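Local coordinates for cytidine deaminase (Burkholderia pseudomallei, PDB 3DMO), which catalyses the zinc-dependent hydrolytic deamination of cytidine and 2'-deoxycytidine to uridine and 2'-deoxyuridine, probably scavenging these nucleosides for UMP synthesis, at residues A20-A25 / F46-N50; I83-T89 / V113-Q119. All blocks are in the same frame, centred on the assembly; numbering follows the deposited sequence.

How the contacts relate
Both contacts are largely buried and reach the same mixed sheet, but contact 1 lays the end of helix 11-22 against strand 45-49, outermost within this chain, whereas contact 2 pairs the parallel strands 80-87 and 112-116. Contact 1 rests on van der Waals and CH-pi packing, with no hydrogen bond between its segments; Lys24 turns to a second subunit and Asn50 belongs to the predicted substrate site. Contact 2 is held by backbone hydrogen bonds, with aliphatic side chains on both faces and a water-bridged, more exposed end. Their centres lie about 12 Å apart, and Arg22 joins them: its NH1 packs 3.7 Å from Met118 CE, its CD 3.8 Å from Val86 O.

Contact 1: residues A20-A25 / F46-N50; sequences AAREKA and FHGCN
Residues 20-25 carry helix 11-22 (Ala21 phi/psi -59/-47) into a type I beta turn from Arg22 to Ala25, where Ala25 N bonds to Arg22 O at 3.1 Å and Ala25 is extended (-55/146). Residues 46-49 are extended strand (Cys49 -143/161); the nearest CA pairs, Ala21-His47 (5.1 Å) and Ala25-Cys49 (4.9 Å), advance in the same sense along both segments. Ala21 points toward the strand: its CB lies 3.3 Å from Gly48 O and makes a CH-pi contact over the His47 ring (chi1 m), 4.0 Å from the centroid. Lys24 (chi m, t, m, t) sends NZ to the ring edge, 3.0 Å from His47 CD2, but the amine bonds to Ala72 O of the second subunit. Cys49 (chi1 p) tucks into the turn, with SG 3.6 Å from Lys24 O and CB 4.0 Å from Ala25 CB. Asn50 (chi1 p) sets OD1 3.2 Å from Ala25 CB, while OD1 and ND2 bond to the backbone of Val34 and Phe32. Small side chains thus let helix end and strand meet closely without mutual hydrogen bonds, leaving Lys24 for the subunit interface and Asn50 for the predicted substrate site, where ND2 hydrogen-bonds a methylpentanediol, probably from the crystallisation liquor.

Contact 2: residues I83-T89 / V113-Q119; sequences IAVVGET and VVLTNMQ
Residues from 83 and 113, on parallel strands 80-87 and 112-116, have short axes 4.7 Å apart at closest, at 16°; Ile83, Ala84 and Val85 pair with Val113, Val114 and Leu115. Val114 N bonds to Ile83 O (2.8 Å), Val85 N to Val114 O (2.9 Å) and Thr116 N to Val85 O (3.0 Å). On one face Ile83 CG2 meets Val113 CG2 and Leu115 (m, t) CD2 meets Val85 CB, each at 4.0 Å. On the face toward helix 11-22, small Ala84 lets Val114 close up (CB-CB 4.2 Å), Thr116 CG2 abuts Val86 CB (3.7 Å), and Val86 (chi1 p) presses CG2 against the turn, 3.4 Å from Asn117 O and 3.7 Å from Met118 SD. Asn117 ND2 bonds to Thr89 O (3.0 Å) and Asp121 OD2, its OD1 accepting from Gln119 N in an Asx turn; one water bridges Glu88 OE1, Thr89 O, Met118 N and Gln119 NE2. Joined through helix 97-107, carrying zinc ligand Cys99, the strands form a beta-alpha-beta unit of the cytidine deaminase fold.

Contact 1: residues A20-A25 / F46-N50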
loop_
_atom_site.group_PDB
_atom_site.type_symbol
_atom_site.label_atom_id
_atom_site.label_comp_id
_atom_site.label_asym_id
_atom_site.label_seq_id
_atom_site.Cartn_x
_atom_site.Cartn_y
_atom_site.Cartn_z
ATOM N N ALA A 20 -21.853 5.292 12.697
ATOM C CA ALA A 20 -21.785 6.738 12.504
ATOM C C ALA A 20 -20.539 7.133 11.705
ATOM O O ALA A 20 -20.615 8.015 10.847
ATOM C CB ALA A 20 -21.838 7.484 13.849
ATOM N N ALA A 21 -19.412 6.469 11.989
ATOM C CA ALA A 21 -18.153 6.643 11.247
ATOM C C ALA A 21 -18.331 6.308 9.766
ATOM O O ALA A 21 -17.914 7.071 8.893
ATOM C CB ALA A 21 -17.060 5.776 11.858
ATOM N N ARG A 22 -18.982 5.173 9.508
ATOM C CA ARG A 22 -19.236 4.667 8.160
ATOM C C ARG A 22 -19.925 5.693 7.271
ATOM O O ARG A 22 -19.631 5.771 6.084
ATOM C CB ARG A 22 -20.057 3.368 8.224
ATOM C CG ARG A 22 -20.434 2.784 6.870
ATOM C CD ARG A 22 -21.096 1.415 7.006
ATOM N NE ARG A 22 -21.669 0.974 5.732
ATOM C CZ ARG A 22 -22.888 1.291 5.296
ATOM N NH1 ARG A 22 -23.692 2.043 6.034
ATOM N NH2 ARG A 22 -23.310 0.849 4.116
ATOM N N GLU A 23 -20.820 6.490 7.854
ATOM C CA GLU A 23 -21.569 7.496 7.091
ATOM C C GLU A 23 -20.678 8.553 6.429
ATOM O O GLU A 23 -21.074 9.184 5.450
ATOM C CB GLU A 23 -22.616 8.176 7.979
ATOM C CG GLU A 23 -23.773 7.265 8.385
ATOM C CD GLU A 23 -24.556 6.756 7.184
ATOM O OE1 GLU A 23 -24.511 5.532 6.913
ATOM O OE2 GLU A 23 -25.205 7.582 6.499
ATOM N N LYS A 24 -19.471 8.724 6.962
ATOM C CA LYS A 24 -18.535 9.732 6.478
ATOM C C LYS A 24 -17.533 9.205 5.447
ATOM O O LYS A 24 -16.672 9.949 4.993
ATOM C CB LYS A 24 -17.814 10.376 7.667
ATOM C CG LYS A 24 -18.789 11.153 8.569
ATOM C CD LYS A 24 -18.142 11.733 9.816
ATOM C CE LYS A 24 -18.042 10.702 10.950
ATOM N NZ LYS A 24 -17.154 11.192 12.070
ATOM N N ALA A 25 -17.669 7.935 5.070
ATOM C CA ALA A 25 -16.766 7.316 4.097
ATOM C C ALA A 25 -16.687 8.096 2.786
ATOM O O ALA A 25 -17.660 8.719 2.352
ATOM C CB ALA A 25 -17.179 5.886 3.826
ATOM N N PHE A 46 -12.296 6.978 18.566
ATOM C CA PHE A 46 -11.877 7.507 17.275
ATOM C C PHE A 46 -12.647 6.829 16.146
ATOM O O PHE A 46 -12.705 5.598 16.089
ATOM C CB PHE A 46 -10.368 7.313 17.078
ATOM C CG PHE A 46 -9.536 8.198 17.959
ATOM C CD1 PHE A 46 -9.104 9.446 17.502
ATOM C CD2 PHE A 46 -9.213 7.808 19.251
ATOM C CE1 PHE A 46 -8.346 10.281 18.320
ATOM C CE2 PHE A 46 -8.458 8.638 20.070
ATOM C CZ PHE A 46 -8.025 9.876 19.595
ATOM N N HIS A 47 -13.236 7.645 15.270
ATOM C CA HIS A 47 -13.922 7.169 14.069
ATOM C C HIS A 47 -12.912 6.927 12.951
ATOM O O HIS A 47 -11.942 7.672 12.801
ATOM C CB HIS A 47 -14.907 8.220 13.560
ATOM C CG HIS A 47 -16.182 8.297 14.334
ATOM N ND1 HIS A 47 -16.444 7.502 15.429
ATOM C CD2 HIS A 47 -17.262 9.098 14.183
ATOM C CE1 HIS A 47 -17.637 7.803 15.912
ATOM N NE2 HIS A 47 -18.153 8.770 15.176
ATOM N N GLY A 48 -13.175 5.906 12.149
ATOM C CA GLY A 48 -12.450 5.696 10.913
ATOM C C GLY A 48 -13.428 5.311 9.822
ATOM O O GLY A 48 -14.473 4.710 10.087
ATOM N N CYS A 49 -13.101 5.679 8.593
ATOM C CA CYS A 49 -13.877 5.262 7.440
ATOM C C CYS A 49 -12.906 5.005 6.298
ATOM O O CYS A 49 -11.750 5.466 6.341
ATOM C CB CYS A 49 -14.904 6.341 7.070
ATOM S SG CYS A 49 -14.167 7.937 6.666
ATOM N N ASN A 50 -13.347 4.260 5.290
ATOM C CA ASN A 50 -12.506 4.088 4.113
ATOM C C ASN A 50 -12.420 5.389 3.311
ATOM O O ASN A 50 -13.355 6.200 3.315
ATOM C CB ASN A 50 -12.901 2.869 3.259
ATOM C CG ASN A 50 -14.362 2.867 2.836
ATOM O OD1 ASN A 50 -15.240 3.317 3.573
ATOM N ND2 ASN A 50 -14.630 2.309 1.656
#

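Contact 2: residues I83-T89 / V113-Q119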
loop_
_atom_site.group_PDB
_atom_site.type_symbol
_atom_site.label_atom_id
_atom_site.label_comp_id
_atom_site.label_asym_id
_atom_site.label_seq_id
_atom_site.Cartn_x
_atom_site.Cartn_y
_atom_site.Cartn_z
ATOM N N ILE A 83 -11.806 -2.301 18.982
ATOM C CA ILE A 83 -12.205 -1.691 17.718
ATOM C C ILE A 83 -13.446 -2.406 17.173
ATOM O O ILE A 83 -13.518 -3.632 17.213
ATOM C CB ILE A 83 -11.029 -1.687 16.686
ATOM C CG1 ILE A 83 -11.360 -0.814 15.464
ATOM C CG2 ILE A 83 -10.598 -3.105 16.316
ATOM C CD1 ILE A 83 -10.159 -0.588 14.537
ATOM N N ALA A 84 -14.447 -1.634 16.744
ATOM C CA ALA A 84 -15.617 -2.180 16.032
ATOM C C ALA A 84 -15.505 -1.832 14.556
ATOM O O ALA A 84 -15.077 -0.732 14.217
ATOM C CB ALA A 84 -16.924 -1.609 16.605
ATOM N N VAL A 85 -15.871 -2.770 13.680
ATOM C CA VAL A 85 -15.827 -2.552 12.225
ATOM C C VAL A 85 -17.184 -2.974 11.640
ATOM O O VAL A 85 -17.726 -4.024 12.019
ATOM C CB VAL A 85 -14.680 -3.368 11.549
ATOM C CG1 VAL A 85 -14.414 -2.870 10.108
ATOM C CG2 VAL A 85 -13.403 -3.305 12.383
ATOM N N VAL A 86 -17.725 -2.168 10.722
ATOM C CA VAL A 86 -19.050 -2.441 10.139
ATOM C C VAL A 86 -19.076 -2.151 8.631
ATOM O O VAL A 86 -18.517 -1.158 8.170
ATOM C CB VAL A 86 -20.187 -1.665 10.891
ATOM C CG1 VAL A 86 -19.991 -0.142 10.822
ATOM C CG2 VAL A 86 -21.552 -2.057 10.358
ATOM N N GLY A 87 -19.725 -3.033 7.874
ATOM C CA GLY A 87 -20.011 -2.785 6.464
ATOM C C GLY A 87 -21.293 -3.489 6.056
ATOM O O GLY A 87 -21.879 -4.227 6.848
ATOM N N GLU A 88 -21.720 -3.263 4.815
ATOM C CA GLU A 88 -22.924 -3.887 4.268
ATOM C C GLU A 88 -22.574 -5.275 3.710
ATOM O O GLU A 88 -22.488 -5.484 2.492
ATOM C CB GLU A 88 -23.546 -2.986 3.191
ATOM C CG GLU A 88 -24.905 -3.454 2.671
ATOM C CD GLU A 88 -26.001 -3.341 3.714
ATOM O OE1 GLU A 88 -26.441 -4.396 4.236
ATOM O OE2 GLU A 88 -26.418 -2.193 4.017
ATOM N N THR A 89 -22.380 -6.224 4.618
ATOM C CA THR A 89 -21.959 -7.571 4.255
ATOM C C THR A 89 -22.953 -8.606 4.774
ATOM O O THR A 89 -23.761 -8.313 5.661
ATOM C CB THR A 89 -20.539 -7.886 4.803
ATOM O OG1 THR A 89 -20.466 -7.509 6.184
ATOM C CG2 THR A 89 -19.473 -7.109 4.030
ATOM N N VAL A 113 -11.633 -7.223 18.868
ATOM C CA VAL A 113 -12.137 -6.799 17.570
ATOM C C VAL A 113 -13.606 -7.228 17.458
ATOM O O VAL A 113 -13.918 -8.417 17.516
ATOM C CB VAL A 113 -11.285 -7.407 16.418
ATOM C CG1 VAL A 113 -11.835 -6.990 15.065
ATOM C CG2 VAL A 113 -9.813 -6.992 16.550
ATOM N N VAL A 114 -14.498 -6.247 17.341
ATOM C CA VAL A 114 -15.939 -6.477 17.246
ATOM C C VAL A 114 -16.368 -6.271 15.789
ATOM O O VAL A 114 -16.341 -5.144 15.286
ATOM C CB VAL A 114 -16.743 -5.494 18.164
ATOM C CG1 VAL A 114 -18.243 -5.767 18.075
ATOM C CG2 VAL A 114 -16.252 -5.558 19.619
ATOM N N LEU A 115 -16.743 -7.358 15.118
ATOM C CA LEU A 115 -17.101 -7.303 13.696
ATOM C C LEU A 115 -18.603 -7.401 13.534
ATOM O O LEU A 115 -19.243 -8.237 14.166
ATOM C CB LEU A 115 -16.420 -8.439 12.930
ATOM C CG LEU A 115 -14.905 -8.470 13.059
ATOM C CD1 LEU A 115 -14.373 -9.752 12.434
ATOM C CD2 LEU A 115 -14.287 -7.201 12.441
ATOM N N THR A 116 -19.161 -6.553 12.680
ATOM C CA THR A 116 -20.607 -6.541 12.484
ATOM C C THR A 116 -21.005 -6.118 11.064
ATOM O O THR A 116 -20.152 -5.811 10.233
ATOM C CB THR A 116 -21.315 -5.687 13.583
ATOM O OG1 THR A 116 -22.727 -5.942 13.562
ATOM C CG2 THR A 116 -21.054 -4.194 13.419
ATOM N N ASN A 117 -22.303 -6.131 10.784
ATOM C CA ASN A 117 -22.810 -5.649 9.505
ATOM C C ASN A 117 -23.975 -4.719 9.779
ATOM O O ASN A 117 -24.107 -4.222 10.899
ATOM C CB ASN A 117 -23.200 -6.811 8.583
ATOM C CG ASN A 117 -24.257 -7.714 9.193
ATOM O OD1 ASN A 117 -24.826 -7.402 10.236
ATOM N ND2 ASN A 117 -24.517 -8.846 8.551
ATOM N N MET A 118 -24.810 -4.483 8.773
ATOM C CA MET A 118 -25.941 -3.574 8.920
ATOM C C MET A 118 -27.234 -4.324 9.245
ATOM O O MET A 118 -28.319 -3.743 9.180
ATOM C CB MET A 118 -26.118 -2.731 7.654
ATOM C CG MET A 118 -24.925 -1.839 7.312
ATOM S SD MET A 118 -24.478 -0.687 8.625
ATOM C CE MET A 118 -25.819 0.502 8.573
ATOM N N GLN A 119 -27.111 -5.599 9.609
ATOM C CA GLN A 119 -28.270 -6.462 9.857
ATOM C C GLN A 119 -28.233 -7.162 11.218
ATOM O O GLN A 119 -28.896 -8.183 11.408
ATOM C CB GLN A 119 -28.386 -7.519 8.752
ATOM C CG GLN A 119 -28.493 -6.964 7.347
ATOM C CD GLN A 119 -28.482 -8.067 6.321
ATOM O OE1 GLN A 119 -29.521 -8.666 6.028
ATOM N NE2 GLN A 119 -27.298 -8.364 5.781
HETATM O O HOH W 1 -25.312 -5.893 6.209
#